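Tyrosine specific protein phosphatase, putative (Trypanosoma brucei, PDB 3M4U) removes phosphate from protein tyrosines, including those of the nucleolar protein NOPP44/46, and serves as a switch in the trypanosome life cycle. Local coordinates at residues A[83-86]-A[90-93]; A[133-138]-A[189-194]; A[195-198]-A[202-205]; A[208-213]-A[288-293]; A[261-266]-A[278-283]. All blocks are in the same frame, centred on the assembly; numbering follows the deposited sequence.

Interaction 1 of 5, residues A[83-86]-A[90-93]; sequences LIDL and HTFV
Ile84 and Phe92 face each other as a hydrogen-bonded pair at the closing end of an antiparallel beta hairpin, strands 81-84 and 92-95. The firm part is here. Ile84 N donates almost straight to Phe92 O (2.7 Å, 174° at the hydrogen), and Phe92 N returns a bond to Ile84 O at 3.0 Å. The two side chains share the buried face of the sheet but touch only near their roots, CB of Ile84 to CB of Phe92 at 4.2 Å. Beyond that they part: Ile84 reaches Met266 of helix 258-269, while the Phe92 ring meets Tyr243 of helix 234-250 edge-to-face. On the other face, the non-hydrogen-bonded pair Leu83 and Val93 packs loosely, with CD1 of Leu83 4.4 Å from CG2 of Val93, and Leu83 is partly open to solvent. Toward the turn the backbone bonding stops, and Asp85 and Thr91 meet by a close but non-polar touch. Thr91 carries its methyl beside its own backbone N (OG1 at chi1 66°), which brings that methyl against the carboxylate. Asp85 OD1, bonded to Asp87 N, lies 3.4 Å from Thr91 CG2.

Interaction 2 of 5, residues A[133-138]-A[189-194]; sequences ERYWPE and VLQVQY
Trp136 and Gln191 meet through their flat groups: the amide of Gln191 lies over one face of the indole, its plane tilted 34° from it. The amide carbon CD of Gln191 is 4.2 Å from Trp136 CE3. On the opposite face CG of Arg134 sits over the centre of the ring system, 3.4 Å above its plane, so the indole is held between an aliphatic chain and an amide. Arg134 is itself fixed, because its NE donates to Trp136 O (2.7 Å) in the guanidinium plane, and its far end pairs with Glu141. Tyr135 approaches the same amide much more steeply, the planes 72° apart, and its hydroxyl is hydrogen-bonded to His228 NE2. That histidine opens the HCX5R signature of protein tyrosine phosphatases, so the loop 133-138, carrying the family's Tyr-Trp-Pro sequence, is tied to the strand leading into the phosphate-binding loop. Gln191 and Gln193 come from strand 187-194 of the central sheet. A chi1 of 58° turns the Trp136 indole toward that strand, and its CE3 comes 3.9 Å above the centre of the phenol ring of Tyr135. Gln193 extends straight out and crosses the indole at about a right angle; its OE1 is 4.0 Å from Trp136 CZ2 and takes a hydrogen bond from Arg175, while NE2 donates to Thr122 O.

Interaction 3 of 5, residues A[195-198]-A[202-205]; sequences VGWP and VPES
Pro203 packs over one face of the indole of Trp197 through CG and CD; this is the tryptophan of the WPD loop that gives classical tyrosine phosphatases one wall of their active site. CG of Pro203 stands 3.7 Å from the centroid of the six-membered ring and only 13° off its normal, a CH-pi contact, while Pro203 CD comes 3.5 Å from Trp197 CE2 near the shared bond of the two rings. In the tryptophan, chi1 of -159° carries the indole away from its own amide nitrogen and lays it alongside the proline, both side chains heading the same way toward Phe209, whose ring meets the indole at about a right angle. At the indole's edge, in its plane, sits CD of the neighbouring Pro198, and NE1 donates to Gly201 O within the same loop. Both these groups should hinder rotation of the ring. The two limbs of the loop are joined by one backbone bond, Glu204 N to Gly196 O at 2.9 Å; it is bent to 136° at the hydrogen, and Tyr194 OH shares the same amide. Trp197 O, meanwhile, accepts from Arg235 of the signature loop. Glu204 runs extended across Gly196, CG beside its own backbone N, until OE2 is 3.4 Å from Gly196 CA and OE1 is 3.7 Å from Pro198 CG.

Interaction 4 of 5, residues A[208-213]-A[288-293]; sequences SFDELL and LGRLGV
Asp210 and Arg290 are the residues whose backbones come closest here, and even so their CA atoms stand 10.6 Å apart, one on helix 206-217 and the other at the last turn of helix 277-290. The arginine's long side chain covers most of that distance. The two come from opposite directions: Asp210 points at the other helix, and Arg290 bends once, at chi2 (-60°), before running out extended to its guanidinium. The meeting is a salt bridge between Asp210 OD1 and Arg290 NH2 at 3.4 Å, and it is one of charge alone. OD1 lies well out of the guanidinium plane, so no N-H points at it; OD2 stands over one face of the group, 3.9 Å from NH2, and the carboxylate and guanidinium planes are turned only 24° apart. Because Arg290 is exposed, water probably screens the attraction; its chain also rests on Leu246 of helix 234-250. Below this surface pair helix 206-217 turns Phe209 and Leu213 inward onto helix 234-250. Just past Arg290 the helix ends at Gly292, which has positive phi (66°): Val293 N bonds to Leu288 O at 3.0 Å and Gly292 N to Gly289 O at 3.1 Å. The arrangement is thus a solvent-side ion pair between helix 206-217, which packs on the sheet, and helix 277-290, set beside the Schellman motif that ends the latter.

Interaction 5 of 5, residues A[261-266]-A[278-283]; sequences SIVAAM and EQYAVI
The Tyr280 ring takes Val263 at its edge: CG2 of Val263 lies in the ring plane, 3.7 Å from CE1 and 3.9 Å from CD1. Two further aromatic rings meet this phenol, Tyr284 edge-to-face and Phe25 with its plane turned about 35° from it. The tyrosine leaves its helix with chi1 at -172°, the ring trans to the main-chain nitrogen, which swings it out to the side and carries CE1 across to the valine. On Val263 the two methyls divide the work. CG2, beside the backbone N, is the one that crosses, and it fits between the tyrosine and Ile283, whose CD1 is 3.8 Å away. Ile283 sits one turn further along than Tyr280, points toward helix 258-269 and meets the valine through CD1, so a single methyl is held by two side chains of the opposing helix. This is a buried helix-helix contact with no hydrogen bond across it, joining helices 258-269 and 277-290, which follow each other in the chain. The loop between them includes Gln275 and matches in sequence the Q-loop of classical tyrosine phosphatases; Gln279 OE1 accepts from Gln275 N and so ties the loop to the start of the second helix. Helix 14-31 covers the contact as a third partner. Its Leu28 touches both Val263 and Tyr280, and its Glu24 takes up the phenol hydroxyl through OE1, which satisfies the polar end of an otherwise apolar group. The nearest CA atoms, those of Val263 and Tyr280, are 8.2 Å apart.

Overall arrangement
Along the chain interactions 1, 2 and 3 come in series, and interaction 5 is nested inside the loop closed by interaction 4. Interactions 1 and 2 both reach the mixed central sheet, with centres 21 Å apart and no touch. Strand 187-194 of interaction 2 runs on into the WPD loop of interaction 3 and then helix 206-217 of interaction 4; Tyr194 reaches Glu204 and Ser208 on the way. Helix 277-290 serves interactions 4 and 5, and its Val282 packs on Val202 and Phe209. Interaction 5 also backs the hairpin of interaction 1 through Met266 and Ala265. WPD loop, sheet and helices therefore form one connected framework, in which the WPD loop probably borders the phosphotyrosine site.

Interaction 1 of 5, residues A[83-86]-A[90-93]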
# COMPACT_ATOMS: atom_id res chain seq x y z
N LEU A 83 -10.20 0.67 3.84
CA LEU A 83 -9.66 0.54 5.18
C LEU A 83 -9.25 -0.90 5.39
O LEU A 83 -10.04 -1.81 5.16
CB LEU A 83 -10.70 0.91 6.22
CG LEU A 83 -10.11 0.99 7.64
CD1 LEU A 83 -9.16 2.18 7.72
CD2 LEU A 83 -11.21 1.08 8.69
N ILE A 84 -8.00 -1.10 5.80
CA ILE A 84 -7.50 -2.43 6.12
C ILE A 84 -7.15 -2.52 7.60
O ILE A 84 -6.05 -2.14 8.03
CB ILE A 84 -6.25 -2.79 5.29
CG1 ILE A 84 -6.49 -2.52 3.80
CG2 ILE A 84 -5.85 -4.23 5.53
CD1 ILE A 84 -7.75 -3.10 3.27
N ASP A 85 -8.10 -3.01 8.38
CA ASP A 85 -7.93 -3.13 9.82
C ASP A 85 -7.81 -4.61 10.16
O ASP A 85 -8.76 -5.37 9.94
CB ASP A 85 -9.15 -2.52 10.52
CG ASP A 85 -9.04 -2.55 12.02
OD1 ASP A 85 -7.97 -2.93 12.54
OD2 ASP A 85 -10.02 -2.17 12.70
N LEU A 86 -6.65 -5.02 10.65
CA LEU A 86 -6.40 -6.43 10.97
C LEU A 86 -6.06 -6.56 12.46
O LEU A 86 -5.25 -7.40 12.87
CB LEU A 86 -5.27 -6.99 10.10
CG LEU A 86 -5.37 -6.86 8.57
CD1 LEU A 86 -3.99 -6.98 7.91
CD2 LEU A 86 -6.34 -7.85 7.95
N HIS A 90 -1.43 -0.68 14.16
CA HIS A 90 -1.79 0.21 13.06
C HIS A 90 -2.93 -0.33 12.20
O HIS A 90 -3.08 -1.55 12.01
CB HIS A 90 -0.58 0.46 12.16
CG HIS A 90 0.58 1.06 12.88
ND1 HIS A 90 0.55 2.33 13.41
CD2 HIS A 90 1.82 0.58 13.14
CE1 HIS A 90 1.71 2.61 13.97
NE2 HIS A 90 2.50 1.56 13.82
N THR A 91 -3.74 0.59 11.68
CA THR A 91 -4.68 0.28 10.61
C THR A 91 -4.16 0.96 9.34
O THR A 91 -3.34 1.88 9.41
CB THR A 91 -6.14 0.71 10.94
OG1 THR A 91 -6.23 2.14 11.02
CG2 THR A 91 -6.57 0.12 12.27
N PHE A 92 -4.62 0.51 8.17
CA PHE A 92 -4.07 0.99 6.91
C PHE A 92 -5.15 1.40 5.93
O PHE A 92 -6.27 0.90 5.98
CB PHE A 92 -3.19 -0.09 6.26
CG PHE A 92 -1.98 -0.44 7.08
CD1 PHE A 92 -0.79 0.25 6.92
CD2 PHE A 92 -2.03 -1.44 8.03
CE1 PHE A 92 0.34 -0.06 7.69
CE2 PHE A 92 -0.92 -1.76 8.80
CZ PHE A 92 0.27 -1.07 8.62
N VAL A 93 -4.80 2.33 5.05
CA VAL A 93 -5.60 2.60 3.87
C VAL A 93 -4.83 2.16 2.64
O VAL A 93 -3.69 2.60 2.41
CB VAL A 93 -5.96 4.10 3.75
CG1 VAL A 93 -6.81 4.33 2.52
CG2 VAL A 93 -6.68 4.57 4.99

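Interaction 2 of 5, residues A[133-138]-A[189-194]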
# COMPACT_ATOMS: atom_id res chain seq x y z
N GLU A 133 0.67 9.82 -10.47
CA GLU A 133 0.65 11.25 -10.74
C GLU A 133 1.35 11.95 -9.59
O GLU A 133 0.98 11.77 -8.43
CB GLU A 133 -0.80 11.75 -10.87
CG GLU A 133 -0.95 13.23 -11.20
CD GLU A 133 -0.53 13.58 -12.64
OE1 GLU A 133 -0.48 12.68 -13.51
OE2 GLU A 133 -0.26 14.78 -12.89
N ARG A 134 2.35 12.75 -9.91
CA ARG A 134 3.12 13.44 -8.88
C ARG A 134 2.27 14.47 -8.12
O ARG A 134 1.54 15.26 -8.73
CB ARG A 134 4.33 14.10 -9.52
CG ARG A 134 5.30 14.72 -8.56
CD ARG A 134 6.31 15.56 -9.30
NE ARG A 134 6.10 16.94 -8.90
CZ ARG A 134 6.15 17.99 -9.70
NH1 ARG A 134 6.45 17.84 -10.98
NH2 ARG A 134 5.92 19.19 -9.20
N TYR A 135 2.33 14.43 -6.80
CA TYR A 135 1.54 15.33 -5.97
C TYR A 135 2.43 16.00 -4.95
O TYR A 135 1.96 16.47 -3.92
CB TYR A 135 0.41 14.59 -5.24
CG TYR A 135 0.84 13.31 -4.50
CD1 TYR A 135 1.23 13.35 -3.17
CD2 TYR A 135 0.83 12.07 -5.16
CE1 TYR A 135 1.60 12.20 -2.49
CE2 TYR A 135 1.21 10.91 -4.49
CZ TYR A 135 1.60 10.98 -3.16
OH TYR A 135 1.98 9.82 -2.51
N TRP A 136 3.72 16.03 -5.21
CA TRP A 136 4.63 16.74 -4.33
C TRP A 136 5.46 17.73 -5.14
O TRP A 136 5.77 17.49 -6.32
CB TRP A 136 5.56 15.76 -3.63
CG TRP A 136 6.34 14.93 -4.60
CD1 TRP A 136 7.53 15.25 -5.16
CD2 TRP A 136 5.97 13.66 -5.13
NE1 TRP A 136 7.94 14.25 -6.01
CE2 TRP A 136 6.99 13.26 -6.00
CE3 TRP A 136 4.86 12.82 -4.95
CZ2 TRP A 136 6.95 12.04 -6.70
CZ3 TRP A 136 4.81 11.61 -5.65
CH2 TRP A 136 5.86 11.24 -6.51
N PRO A 137 5.85 18.84 -4.52
CA PRO A 137 6.76 19.74 -5.25
C PRO A 137 8.09 19.05 -5.60
O PRO A 137 8.61 18.25 -4.80
CB PRO A 137 6.97 20.90 -4.28
CG PRO A 137 5.81 20.82 -3.31
CD PRO A 137 5.49 19.36 -3.19
N GLU A 138 8.63 19.33 -6.78
CA GLU A 138 9.94 18.82 -7.16
C GLU A 138 10.94 19.97 -7.20
O GLU A 138 10.60 21.10 -6.87
CB GLU A 138 9.88 18.13 -8.52
N VAL A 189 2.31 16.00 6.61
CA VAL A 189 2.23 14.58 6.35
C VAL A 189 3.53 14.17 5.71
O VAL A 189 4.07 14.90 4.88
CB VAL A 189 0.99 14.22 5.46
CG1 VAL A 189 0.97 15.06 4.20
CG2 VAL A 189 0.97 12.71 5.13
N LEU A 190 4.06 13.03 6.13
CA LEU A 190 5.31 12.52 5.59
C LEU A 190 5.04 11.44 4.55
O LEU A 190 4.45 10.40 4.87
CB LEU A 190 6.16 11.94 6.72
CG LEU A 190 7.39 11.17 6.23
CD1 LEU A 190 8.41 12.13 5.63
CD2 LEU A 190 8.01 10.36 7.35
N GLN A 191 5.44 11.66 3.30
CA GLN A 191 5.38 10.56 2.36
C GLN A 191 6.73 9.88 2.24
O GLN A 191 7.77 10.53 2.24
CB GLN A 191 4.84 10.96 0.97
CG GLN A 191 5.92 11.45 0.03
CD GLN A 191 5.86 10.88 -1.39
OE1 GLN A 191 4.95 10.14 -1.77
NE2 GLN A 191 6.84 11.25 -2.18
N VAL A 192 6.68 8.56 2.15
CA VAL A 192 7.87 7.78 1.88
C VAL A 192 7.66 7.00 0.57
O VAL A 192 6.73 6.20 0.46
CB VAL A 192 8.16 6.82 3.07
CG1 VAL A 192 9.33 5.90 2.77
CG2 VAL A 192 8.43 7.63 4.33
N GLN A 193 8.51 7.26 -0.43
CA GLN A 193 8.39 6.60 -1.72
C GLN A 193 9.53 5.64 -1.95
O GLN A 193 10.72 6.00 -1.83
CB GLN A 193 8.34 7.62 -2.86
CG GLN A 193 8.03 7.01 -4.22
CD GLN A 193 8.42 7.91 -5.38
OE1 GLN A 193 8.98 9.00 -5.17
NE2 GLN A 193 8.14 7.47 -6.61
N TYR A 194 9.17 4.40 -2.29
CA TYR A 194 10.14 3.38 -2.63
C TYR A 194 10.04 3.10 -4.11
O TYR A 194 8.94 2.76 -4.60
CB TYR A 194 9.87 2.11 -1.84
CG TYR A 194 10.77 0.94 -2.23
CD1 TYR A 194 12.13 1.13 -2.46
CD2 TYR A 194 10.25 -0.34 -2.34
CE1 TYR A 194 12.94 0.06 -2.82
CE2 TYR A 194 11.05 -1.42 -2.68
CZ TYR A 194 12.41 -1.22 -2.92
OH TYR A 194 13.20 -2.30 -3.27

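Interaction 3 of 5, residues A[195-198]-A[202-205]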
# COMPACT_ATOMS: atom_id res chain seq x y z
N VAL A 195 11.17 3.23 -4.80
CA VAL A 195 11.19 3.11 -6.26
C VAL A 195 11.93 1.86 -6.78
O VAL A 195 12.16 1.71 -7.99
CB VAL A 195 11.77 4.39 -6.92
CG1 VAL A 195 10.99 5.61 -6.48
CG2 VAL A 195 13.26 4.56 -6.58
N GLY A 196 12.29 0.96 -5.88
CA GLY A 196 12.96 -0.27 -6.27
C GLY A 196 11.99 -1.44 -6.27
O GLY A 196 12.39 -2.59 -6.06
N TRP A 197 10.71 -1.15 -6.53
CA TRP A 197 9.67 -2.17 -6.52
C TRP A 197 8.77 -2.08 -7.76
O TRP A 197 7.83 -1.29 -7.77
CB TRP A 197 8.84 -2.07 -5.24
CG TRP A 197 8.09 -3.32 -4.87
CD1 TRP A 197 7.87 -4.41 -5.66
CD2 TRP A 197 7.45 -3.60 -3.61
NE1 TRP A 197 7.12 -5.34 -4.98
CE2 TRP A 197 6.86 -4.87 -3.72
CE3 TRP A 197 7.33 -2.89 -2.41
CZ2 TRP A 197 6.15 -5.46 -2.66
CZ3 TRP A 197 6.63 -3.47 -1.37
CH2 TRP A 197 6.04 -4.74 -1.50
N PRO A 198 9.05 -2.89 -8.79
CA PRO A 198 8.34 -2.85 -10.07
C PRO A 198 6.94 -3.43 -9.94
O PRO A 198 6.73 -4.40 -9.22
CB PRO A 198 9.15 -3.78 -10.97
CG PRO A 198 10.35 -4.19 -10.17
CD PRO A 198 10.03 -3.98 -8.74
N VAL A 202 8.57 -7.85 -7.28
CA VAL A 202 9.02 -7.99 -5.90
C VAL A 202 10.11 -6.95 -5.59
O VAL A 202 10.81 -6.49 -6.50
CB VAL A 202 9.60 -9.40 -5.64
CG1 VAL A 202 8.50 -10.45 -5.54
CG2 VAL A 202 10.59 -9.77 -6.75
N PRO A 203 10.26 -6.60 -4.30
CA PRO A 203 11.28 -5.63 -3.88
C PRO A 203 12.66 -6.03 -4.37
O PRO A 203 12.99 -7.23 -4.37
CB PRO A 203 11.22 -5.72 -2.35
CG PRO A 203 9.82 -6.12 -2.06
CD PRO A 203 9.48 -7.10 -3.15
N GLU A 204 13.44 -5.04 -4.80
CA GLU A 204 14.76 -5.25 -5.38
C GLU A 204 15.87 -5.39 -4.33
O GLU A 204 17.04 -5.59 -4.68
CB GLU A 204 15.10 -4.15 -6.38
CG GLU A 204 14.39 -4.33 -7.72
CD GLU A 204 14.45 -3.10 -8.63
OE1 GLU A 204 13.87 -3.17 -9.75
OE2 GLU A 204 15.09 -2.09 -8.26
N SER A 205 15.51 -5.28 -3.05
CA SER A 205 16.46 -5.48 -1.96
C SER A 205 15.71 -5.71 -0.65
O SER A 205 14.78 -4.96 -0.30
CB SER A 205 17.41 -4.29 -1.82
OG SER A 205 17.08 -3.45 -0.73

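Interaction 4 of 5, residues A[208-213]-A[288-293]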
# COMPACT_ATOMS: atom_id res chain seq x y z
N SER A 208 15.72 -2.59 1.78
CA SER A 208 14.68 -1.60 1.49
C SER A 208 13.34 -2.05 2.10
O SER A 208 12.69 -1.29 2.82
CB SER A 208 14.53 -1.40 -0.02
OG SER A 208 15.72 -0.87 -0.58
N PHE A 209 12.96 -3.29 1.82
CA PHE A 209 11.70 -3.82 2.31
C PHE A 209 11.63 -3.70 3.82
O PHE A 209 10.60 -3.30 4.38
CB PHE A 209 11.51 -5.27 1.87
CG PHE A 209 10.10 -5.76 1.98
CD1 PHE A 209 9.05 -5.04 1.39
CD2 PHE A 209 9.80 -6.94 2.66
CE1 PHE A 209 7.73 -5.49 1.49
CE2 PHE A 209 8.49 -7.39 2.76
CZ PHE A 209 7.45 -6.66 2.17
N ASP A 210 12.73 -4.06 4.47
CA ASP A 210 12.83 -4.01 5.92
C ASP A 210 12.78 -2.59 6.46
O ASP A 210 12.18 -2.34 7.50
CB ASP A 210 14.12 -4.68 6.39
CG ASP A 210 14.07 -6.19 6.28
OD1 ASP A 210 12.97 -6.73 5.99
OD2 ASP A 210 15.13 -6.83 6.48
N GLU A 211 13.42 -1.66 5.77
CA GLU A 211 13.33 -0.28 6.20
C GLU A 211 11.87 0.17 6.17
O GLU A 211 11.38 0.80 7.12
CB GLU A 211 14.22 0.63 5.33
CG GLU A 211 14.12 2.12 5.67
CD GLU A 211 14.62 2.46 7.07
OE1 GLU A 211 15.03 1.54 7.82
OE2 GLU A 211 14.61 3.66 7.42
N LEU A 212 11.15 -0.19 5.11
CA LEU A 212 9.75 0.21 5.01
C LEU A 212 8.96 -0.31 6.19
O LEU A 212 8.21 0.43 6.83
CB LEU A 212 9.12 -0.26 3.70
CG LEU A 212 9.68 0.36 2.43
CD1 LEU A 212 9.10 -0.32 1.19
CD2 LEU A 212 9.43 1.88 2.41
N LEU A 213 9.11 -1.60 6.46
CA LEU A 213 8.39 -2.23 7.55
C LEU A 213 8.73 -1.53 8.84
O LEU A 213 7.87 -1.33 9.69
CB LEU A 213 8.75 -3.71 7.63
CG LEU A 213 8.15 -4.50 6.47
CD1 LEU A 213 8.89 -5.82 6.23
CD2 LEU A 213 6.64 -4.72 6.69
N LEU A 288 9.79 -16.40 7.37
CA LEU A 288 10.86 -17.37 7.49
C LEU A 288 12.17 -16.68 7.86
O LEU A 288 12.92 -17.14 8.73
CB LEU A 288 11.04 -18.16 6.18
CG LEU A 288 9.83 -18.96 5.69
CD1 LEU A 288 10.02 -19.44 4.26
CD2 LEU A 288 9.48 -20.13 6.62
N GLY A 289 12.45 -15.57 7.19
CA GLY A 289 13.67 -14.82 7.43
C GLY A 289 13.82 -14.34 8.86
O GLY A 289 14.93 -14.38 9.41
N ARG A 290 12.73 -13.88 9.46
CA ARG A 290 12.78 -13.37 10.83
C ARG A 290 12.91 -14.49 11.84
O ARG A 290 13.24 -14.25 13.00
CB ARG A 290 11.54 -12.53 11.16
CG ARG A 290 11.40 -11.29 10.31
CD ARG A 290 12.57 -10.32 10.45
NE ARG A 290 12.21 -9.03 9.86
CZ ARG A 290 12.95 -7.92 9.94
NH1 ARG A 290 14.12 -7.92 10.57
NH2 ARG A 290 12.50 -6.80 9.36
N LEU A 291 12.63 -15.71 11.41
CA LEU A 291 12.78 -16.88 12.25
C LEU A 291 14.15 -17.52 12.02
O LEU A 291 14.38 -18.65 12.44
CB LEU A 291 11.69 -17.91 11.92
CG LEU A 291 10.24 -17.53 12.18
CD1 LEU A 291 9.31 -18.61 11.68
CD2 LEU A 291 10.04 -17.26 13.67
N GLY A 292 15.03 -16.79 11.35
CA GLY A 292 16.37 -17.28 11.06
C GLY A 292 16.44 -18.47 10.11
O GLY A 292 17.39 -19.24 10.16
N VAL A 293 15.43 -18.63 9.25
CA VAL A 293 15.48 -19.65 8.20
C VAL A 293 16.24 -19.14 6.97
O VAL A 293 16.15 -17.96 6.65
CB VAL A 293 14.07 -20.08 7.78
CG1 VAL A 293 14.10 -20.88 6.47
CG2 VAL A 293 13.40 -20.88 8.89

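Interaction 5 of 5, residues A[261-266]-A[278-283]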
# COMPACT_ATOMS: atom_id res chain seq x y z
N SER A 261 -4.07 -16.61 6.22
CA SER A 261 -5.25 -15.91 6.71
C SER A 261 -5.11 -14.41 6.55
O SER A 261 -6.07 -13.73 6.18
CB SER A 261 -5.50 -16.25 8.18
OG SER A 261 -5.80 -17.63 8.31
N ILE A 262 -3.91 -13.91 6.84
CA ILE A 262 -3.63 -12.50 6.70
C ILE A 262 -3.96 -12.08 5.28
O ILE A 262 -4.60 -11.05 5.06
CB ILE A 262 -2.17 -12.19 7.01
CG1 ILE A 262 -1.94 -12.24 8.51
CG2 ILE A 262 -1.80 -10.81 6.47
CD1 ILE A 262 -0.48 -12.16 8.89
N VAL A 263 -3.53 -12.88 4.32
CA VAL A 263 -3.77 -12.52 2.94
C VAL A 263 -5.26 -12.67 2.60
O VAL A 263 -5.83 -11.81 1.92
CB VAL A 263 -2.89 -13.31 1.97
CG1 VAL A 263 -3.32 -13.03 0.54
CG2 VAL A 263 -1.44 -12.93 2.15
N ALA A 264 -5.89 -13.73 3.10
CA ALA A 264 -7.32 -13.97 2.91
C ALA A 264 -8.16 -12.81 3.45
O ALA A 264 -9.12 -12.38 2.82
CB ALA A 264 -7.75 -15.28 3.57
N ALA A 265 -7.78 -12.33 4.63
CA ALA A 265 -8.50 -11.22 5.25
C ALA A 265 -8.30 -9.96 4.43
O ALA A 265 -9.24 -9.18 4.26
CB ALA A 265 -8.01 -11.01 6.67
N MET A 266 -7.09 -9.78 3.89
CA MET A 266 -6.83 -8.62 3.04
C MET A 266 -7.66 -8.65 1.76
O MET A 266 -8.27 -7.64 1.37
CB MET A 266 -5.33 -8.46 2.72
CG MET A 266 -4.53 -7.78 3.83
SD MET A 266 -2.84 -7.36 3.36
CE MET A 266 -2.28 -8.90 2.62
N GLU A 278 4.65 -14.71 -6.66
CA GLU A 278 5.92 -14.13 -6.24
C GLU A 278 5.79 -13.13 -5.09
O GLU A 278 6.62 -13.08 -4.18
CB GLU A 278 6.63 -13.48 -7.43
CG GLU A 278 7.14 -14.50 -8.46
CD GLU A 278 6.06 -14.98 -9.46
OE1 GLU A 278 4.91 -14.47 -9.46
OE2 GLU A 278 6.39 -15.88 -10.26
N GLN A 279 4.73 -12.33 -5.12
CA GLN A 279 4.51 -11.36 -4.06
C GLN A 279 4.09 -12.08 -2.79
O GLN A 279 4.56 -11.75 -1.70
CB GLN A 279 3.48 -10.31 -4.50
CG GLN A 279 3.99 -9.46 -5.65
CD GLN A 279 2.97 -8.46 -6.18
OE1 GLN A 279 1.76 -8.66 -6.03
NE2 GLN A 279 3.46 -7.40 -6.81
N TYR A 280 3.22 -13.06 -2.95
CA TYR A 280 2.77 -13.90 -1.85
C TYR A 280 3.99 -14.50 -1.18
O TYR A 280 4.08 -14.53 0.04
CB TYR A 280 1.87 -15.02 -2.39
CG TYR A 280 1.18 -15.87 -1.33
CD1 TYR A 280 0.44 -15.27 -0.30
CD2 TYR A 280 1.24 -17.27 -1.36
CE1 TYR A 280 -0.20 -16.03 0.66
CE2 TYR A 280 0.60 -18.04 -0.40
CZ TYR A 280 -0.12 -17.41 0.61
OH TYR A 280 -0.76 -18.14 1.58
N ALA A 281 4.93 -14.96 -2.00
CA ALA A 281 6.16 -15.56 -1.51
C ALA A 281 6.98 -14.61 -0.63
O ALA A 281 7.52 -15.01 0.40
CB ALA A 281 7.00 -16.05 -2.67
N VAL A 282 7.07 -13.35 -1.04
CA VAL A 282 7.77 -12.33 -0.26
C VAL A 282 7.30 -12.33 1.20
O VAL A 282 8.12 -12.30 2.13
CB VAL A 282 7.61 -10.93 -0.91
CG1 VAL A 282 7.92 -9.81 0.08
CG2 VAL A 282 8.49 -10.84 -2.13
N ILE A 283 5.99 -12.38 1.40
CA ILE A 283 5.43 -12.38 2.76
C ILE A 283 5.92 -13.59 3.57
O ILE A 283 6.31 -13.45 4.74
CB ILE A 283 3.88 -12.33 2.75
CG1 ILE A 283 3.41 -11.19 1.86
CG2 ILE A 283 3.33 -12.12 4.16
CD1 ILE A 283 1.92 -11.15 1.69